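Side-chain contacts in DegT/DnrJ/EryC1/StrS aminotransferase (Brucella abortus 2308, PDB 4QGR), which probably acts as a pyridoxal-phosphate-dependent aminotransferase that transfers amino groups between substrates: residues M9-L14 and V320-K325; A310-E315 and L354-H359. All coordinates share one frame; numbering follows the deposited sequence.

Contact 1: residues M9-L14 and V320-K325; sequences MQFIDL and VIYYVK
Phe11 and Val320 mark the nearest backbone approach, with their CA atoms 8.6 Å apart, between two irregular segments that exchange no hydrogen bond and are bridged mainly by side chains. The CB atoms of Phe11, Val320 and Tyr322 all point toward the opposite segment. Phe11 holds CG anti to its backbone N (chi1 -168°), which sends the ring out across the gap to meet Val320 at about a right angle. One methyl of Val320 lies over a face of that ring in a CH-pi contact: CG2 stands 3.8 Å from the centroid of Phe11, 15° off the ring normal, and comes nearest at CZ of Phe11, 3.7 Å away. The other branch serves a second ring within its own segment, since CG1 of Val320 lies over the rim of one face of Tyr322. Between the rings the contact is looser: CE2 of Phe11 reaches the edge of Tyr322 at its CE2, 4.4 Å away, while Tyr322 approaches Phe11 obliquely.

The peptide before Tyr323 is cis, and CB of Tyr322 lies over the centre of the Tyr323 ring. The hydroxyl of Tyr323 is hydrogen-bonded to NE2 of Gln173, a residue that binds the pyridoxal phosphate, and the side chain of Tyr322 lies about 8 Å from the bound cofactor. On the other segment Asp13 takes the N-cap of helix 14-20 through a hydrogen bond from Ala16 N to its OD1. The contact therefore sits between the start of the first helix and a loop bordering the cofactor pocket. Across it the chemistry is apolar, a valine methyl over the Phe11 ring and a looser touch between the rings, so shape and dispersion rather than polar bonds hold the side chains together.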
loop_
_atom_site.group_PDB
_atom_site.type_symbol
_atom_site.label_atom_id
_atom_site.label_comp_id
_atom_site.label_asym_id
_atom_site.label_seq_id
_atom_site.Cartn_x
_atom_site.Cartn_y
_atom_site.Cartn_z
ATOM N N MET A 9 4.674 -27.004 18.875
ATOM C CA MET A 9 5.604 -26.316 18.021
ATOM C C MET A 9 4.853 -25.359 17.113
ATOM O O MET A 9 3.708 -25.649 16.741
ATOM C CB MET A 9 6.115 -27.395 17.113
ATOM C CG MET A 9 7.534 -27.322 16.727
ATOM S SD MET A 9 7.623 -28.817 15.772
ATOM C CE MET A 9 7.893 -30.084 17.011
ATOM N N GLN A 10 5.508 -24.272 16.709
ATOM C CA GLN A 10 4.980 -23.387 15.680
ATOM C C GLN A 10 5.994 -23.338 14.519
ATOM O O GLN A 10 7.190 -23.385 14.733
ATOM C CB GLN A 10 4.786 -21.980 16.239
ATOM C CG GLN A 10 3.731 -21.858 17.345
ATOM C CD GLN A 10 2.367 -21.516 16.800
ATOM O OE1 GLN A 10 2.227 -20.548 16.045
ATOM N NE2 GLN A 10 1.342 -22.303 17.179
ATOM N N PHE A 11 5.477 -23.213 13.311
ATOM C CA PHE A 11 6.321 -23.007 12.116
ATOM C C PHE A 11 7.189 -21.742 12.219
ATOM O O PHE A 11 8.395 -21.797 12.019
ATOM C CB PHE A 11 5.421 -22.965 10.873
ATOM C CG PHE A 11 6.191 -23.053 9.604
ATOM C CD1 PHE A 11 6.802 -24.251 9.244
ATOM C CD2 PHE A 11 6.367 -21.945 8.822
ATOM C CE1 PHE A 11 7.571 -24.322 8.084
ATOM C CE2 PHE A 11 7.145 -22.007 7.660
ATOM C CZ PHE A 11 7.703 -23.214 7.294
ATOM N N ILE A 12 6.559 -20.608 12.495
ATOM C CA ILE A 12 7.248 -19.343 12.777
ATOM C C ILE A 12 6.516 -18.722 13.978
ATOM O O ILE A 12 5.357 -18.318 13.866
ATOM C CB ILE A 12 7.233 -18.375 11.584
ATOM C CG1 ILE A 12 8.103 -18.924 10.432
ATOM C CG2 ILE A 12 7.748 -16.983 11.998
ATOM C CD1 ILE A 12 7.995 -18.152 9.122
ATOM N N ASP A 13 7.181 -18.665 15.126
ATOM C CA ASP A 13 6.489 -18.432 16.387
ATOM C C ASP A 13 6.462 -16.963 16.785
ATOM O O ASP A 13 7.329 -16.504 17.566
ATOM C CB ASP A 13 7.191 -19.246 17.457
ATOM C CG ASP A 13 6.363 -19.403 18.700
ATOM O OD1 ASP A 13 5.452 -18.583 18.933
ATOM O OD2 ASP A 13 6.658 -20.382 19.410
ATOM N N LEU A 14 5.457 -16.231 16.297
ATOM C CA LEU A 14 5.369 -14.804 16.618
ATOM C C LEU A 14 5.017 -14.609 18.093
ATOM O O LEU A 14 5.413 -13.652 18.710
ATOM C CB LEU A 14 4.373 -14.073 15.722
ATOM C CG LEU A 14 4.753 -14.128 14.232
ATOM C CD1 LEU A 14 3.681 -13.384 13.432
ATOM C CD2 LEU A 14 6.145 -13.570 13.931
ATOM N N VAL A 320 5.879 -26.399 5.160
ATOM C CA VAL A 320 5.264 -25.677 4.039
ATOM C C VAL A 320 6.146 -25.834 2.807
ATOM O O VAL A 320 7.361 -25.813 2.905
ATOM C CB VAL A 320 5.156 -24.175 4.339
ATOM C CG1 VAL A 320 4.365 -23.425 3.249
ATOM C CG2 VAL A 320 4.476 -23.996 5.667
ATOM N N ILE A 321 5.511 -26.002 1.657
ATOM C CA ILE A 321 6.228 -26.059 0.395
ATOM C C ILE A 321 6.293 -24.659 -0.186
ATOM O O ILE A 321 5.265 -24.089 -0.531
ATOM C CB ILE A 321 5.490 -26.979 -0.603
ATOM C CG1 ILE A 321 5.424 -28.397 -0.054
ATOM C CG2 ILE A 321 6.199 -26.994 -1.955
ATOM C CD1 ILE A 321 4.582 -29.338 -0.898
ATOM N N TYR A 322 7.496 -24.124 -0.275
ATOM C CA TYR A 322 7.813 -22.892 -1.012
ATOM C C TYR A 322 8.736 -23.316 -2.185
ATOM O O TYR A 322 9.892 -23.629 -1.949
ATOM C CB TYR A 322 8.561 -21.921 -0.083
ATOM C CG TYR A 322 7.685 -21.390 1.018
ATOM C CD1 TYR A 322 6.636 -20.520 0.727
ATOM C CD2 TYR A 322 7.902 -21.743 2.349
ATOM C CE1 TYR A 322 5.792 -20.068 1.731
ATOM C CE2 TYR A 322 7.092 -21.270 3.358
ATOM C CZ TYR A 322 6.063 -20.410 3.053
ATOM O OH TYR A 322 5.255 -19.919 4.086
ATOM N N TYR A 323 8.281 -23.341 -3.445
ATOM C CA TYR A 323 7.012 -22.816 -3.918
ATOM C C TYR A 323 6.367 -23.902 -4.739
ATOM O O TYR A 323 7.050 -24.691 -5.416
ATOM C CB TYR A 323 7.228 -21.584 -4.808
ATOM C CG TYR A 323 7.759 -20.425 -4.028
ATOM C CD1 TYR A 323 6.904 -19.558 -3.400
ATOM C CD2 TYR A 323 9.135 -20.201 -3.916
ATOM C CE1 TYR A 323 7.381 -18.515 -2.630
ATOM C CE2 TYR A 323 9.620 -19.164 -3.156
ATOM C CZ TYR A 323 8.737 -18.314 -2.537
ATOM O OH TYR A 323 9.171 -17.265 -1.757
ATOM N N VAL A 324 5.049 -23.952 -4.674
ATOM C CA VAL A 324 4.314 -24.992 -5.334
ATOM C C VAL A 324 4.313 -24.832 -6.852
ATOM O O VAL A 324 4.359 -25.841 -7.560
ATOM C CB VAL A 324 2.867 -25.055 -4.777
ATOM C CG1 VAL A 324 2.000 -25.973 -5.587
ATOM C CG2 VAL A 324 2.922 -25.552 -3.330
ATOM N N LYS A 325 4.220 -23.593 -7.314
ATOM C CA LYS A 325 4.129 -23.277 -8.739
ATOM C C LYS A 325 5.070 -22.114 -8.999
ATOM O O LYS A 325 4.830 -21.027 -8.500
ATOM C CB LYS A 325 2.680 -22.904 -9.121
ATOM C CG LYS A 325 2.179 -23.652 -10.313
ATOM C CD LYS A 325 0.725 -23.371 -10.635
ATOM C CE LYS A 325 0.556 -23.224 -12.143
ATOM N NZ LYS A 325 -0.652 -23.956 -12.599
#

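Contact 2: residues A310-E315 and L354-H359; sequences AQLQAE and LSLPMH
Leu312, in the last turn of helix 305-314, reaches strand 353-356 with a single methyl. Its CG lies anti to the carbonyl carbon (chi1 -74°) and CD1 continues outward, anti to CA, making this methyl the tip of the side chain. Leu354 is extended as well, but through its other branch: CG is anti to the backbone N (chi1 -174°) and CD2 forms the far end. The two leucines thus meet tip to tip, CD1 of Leu312 being 3.9 Å from CD2 of Leu354. Leu356 behaves differently. It crosses Leu312 at about a right angle and offers CD2, the branch folded back near its own backbone, 4.2 Å from CD1 of Leu312.

Val373 of helix 364-377 also packs on Leu312, while Ile374 of the same helix and Tyr274 of helix 247-278 touch Leu356. The strand pairs antiparallel with strand 298-301, where Leu354 and Leu356 bond through their backbones to Ile300 and Tyr298. With all three leucines buried and only methyls meeting, this side of the helix packs on the strand through hydrophobic burial, without a directional bond across the contact.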
loop_
_atom_site.group_PDB
_atom_site.type_symbol
_atom_site.label_atom_id
_atom_site.label_comp_id
_atom_site.label_asym_id
_atom_site.label_seq_id
_atom_site.Cartn_x
_atom_site.Cartn_y
_atom_site.Cartn_z
ATOM N N ALA A 310 3.498 -35.404 5.195
ATOM C CA ALA A 310 2.345 -36.005 5.860
ATOM C C ALA A 310 2.751 -36.645 7.194
ATOM O O ALA A 310 2.002 -36.596 8.172
ATOM C CB ALA A 310 1.724 -37.072 4.942
ATOM N N GLN A 311 3.892 -37.332 7.198
ATOM C CA GLN A 311 4.377 -37.947 8.404
ATOM C C GLN A 311 4.729 -36.868 9.416
ATOM O O GLN A 311 4.511 -37.048 10.615
ATOM C CB GLN A 311 5.594 -38.836 8.104
ATOM C CG GLN A 311 6.193 -39.509 9.324
ATOM C CD GLN A 311 5.174 -40.359 10.071
ATOM O OE1 GLN A 311 4.280 -40.928 9.468
ATOM N NE2 GLN A 311 5.283 -40.409 11.389
ATOM N N LEU A 312 5.321 -35.761 8.955
ATOM C CA LEU A 312 5.626 -34.665 9.877
ATOM C C LEU A 312 4.320 -34.122 10.511
ATOM O O LEU A 312 4.210 -33.969 11.739
ATOM C CB LEU A 312 6.400 -33.559 9.157
ATOM C CG LEU A 312 7.873 -33.842 8.836
ATOM C CD1 LEU A 312 8.356 -32.803 7.821
ATOM C CD2 LEU A 312 8.737 -33.749 10.073
ATOM N N GLN A 313 3.292 -33.931 9.692
ATOM C CA GLN A 313 2.017 -33.443 10.212
ATOM C C GLN A 313 1.337 -34.458 11.150
ATOM O O GLN A 313 0.752 -34.047 12.141
ATOM C CB GLN A 313 1.034 -33.068 9.131
ATOM C CG GLN A 313 -0.034 -32.169 9.726
ATOM C CD GLN A 313 -1.137 -31.843 8.769
ATOM O OE1 GLN A 313 -0.889 -31.522 7.616
ATOM N NE2 GLN A 313 -2.381 -31.888 9.255
ATOM N N ALA A 314 1.448 -35.746 10.845
ATOM C CA ALA A 314 0.894 -36.781 11.737
ATOM C C ALA A 314 1.561 -36.734 13.115
ATOM O O ALA A 314 0.948 -37.084 14.108
ATOM C CB ALA A 314 1.023 -38.167 11.118
ATOM N N GLU A 315 2.817 -36.273 13.177
ATOM C CA GLU A 315 3.524 -36.107 14.438
ATOM C C GLU A 315 3.412 -34.694 14.978
ATOM O O GLU A 315 4.138 -34.323 15.895
ATOM C CB GLU A 315 5.002 -36.471 14.279
ATOM C CG GLU A 315 5.263 -37.941 14.004
ATOM C CD GLU A 315 4.943 -38.833 15.185
ATOM O OE1 GLU A 315 5.047 -38.375 16.356
ATOM O OE2 GLU A 315 4.519 -39.979 14.932
ATOM N N LEU A 354 10.900 -28.722 0.677
ATOM C CA LEU A 354 10.040 -28.560 1.848
ATOM C C LEU A 354 10.706 -27.670 2.874
ATOM O O LEU A 354 11.903 -27.786 3.086
ATOM C CB LEU A 354 9.754 -29.932 2.453
ATOM C CG LEU A 354 8.729 -29.942 3.609
ATOM C CD1 LEU A 354 7.355 -29.471 3.149
ATOM C CD2 LEU A 354 8.645 -31.325 4.238
ATOM N N SER A 355 9.951 -26.731 3.445
ATOM C CA SER A 355 10.468 -25.871 4.490
ATOM C C SER A 355 10.005 -26.319 5.882
ATOM O O SER A 355 8.864 -26.712 6.067
ATOM C CB SER A 355 10.113 -24.407 4.229
ATOM O OG SER A 355 10.576 -24.017 2.933
ATOM N N LEU A 356 10.937 -26.345 6.829
ATOM C CA LEU A 356 10.713 -26.885 8.195
ATOM C C LEU A 356 10.553 -25.728 9.190
ATOM O O LEU A 356 10.967 -24.607 8.907
ATOM C CB LEU A 356 11.931 -27.716 8.623
ATOM C CG LEU A 356 12.363 -28.806 7.653
ATOM C CD1 LEU A 356 13.537 -29.597 8.234
ATOM C CD2 LEU A 356 11.167 -29.737 7.394
ATOM N N PRO A 357 9.975 -25.985 10.370
ATOM C CA PRO A 357 9.896 -24.942 11.362
ATOM C C PRO A 357 11.247 -24.256 11.573
ATOM O O PRO A 357 12.271 -24.903 11.689
ATOM C CB PRO A 357 9.452 -25.682 12.619
ATOM C CG PRO A 357 8.635 -26.841 12.074
ATOM C CD PRO A 357 9.390 -27.258 10.846
ATOM N N MET A 358 11.249 -22.943 11.546
ATOM C CA MET A 358 12.485 -22.194 11.603
ATOM C C MET A 358 12.176 -20.831 12.171
ATOM O O MET A 358 11.468 -20.068 11.565
ATOM C CB MET A 358 13.087 -22.030 10.231
ATOM C CG MET A 358 14.279 -21.054 10.211
ATOM S SD MET A 358 15.617 -21.279 11.441
ATOM C CE MET A 358 16.208 -22.769 10.813
ATOM N N HIS A 359 12.646 -20.590 13.389
ATOM C CA HIS A 359 12.509 -19.296 14.055
ATOM C C HIS A 359 13.464 -19.301 15.252
ATOM O O HIS A 359 13.973 -20.369 15.628
ATOM C CB HIS A 359 11.054 -19.035 14.474
ATOM C CG HIS A 359 10.434 -20.112 15.299
ATOM N ND1 HIS A 359 10.559 -20.168 16.667
ATOM C CD2 HIS A 359 9.731 -21.214 14.949
ATOM C CE1 HIS A 359 9.895 -21.203 17.128
ATOM N NE2 HIS A 359 9.386 -21.862 16.110
#

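Overall arrangement
Contact 2 is buried and purely aliphatic, packing helix 305-314 on strand 353-356; contact 1 is a partly exposed cluster of two aromatic rings and a valine, nearer the centre of the chain and to the cofactor. Their centres lie about 8 Å apart and residues 354-359 tie them together: Ser355 N lies 2.8 Å from Val320 O, and Met358 N lies 3.1 Å from Phe11 O, both probable hydrogen bonds. One segment thus bonds to both loops of contact 1 through its backbone while the side chains of Leu354 and Leu356 touch the helix. Sequence order is interleaved, 310-315 preceding 320-325 and 354-359 following it.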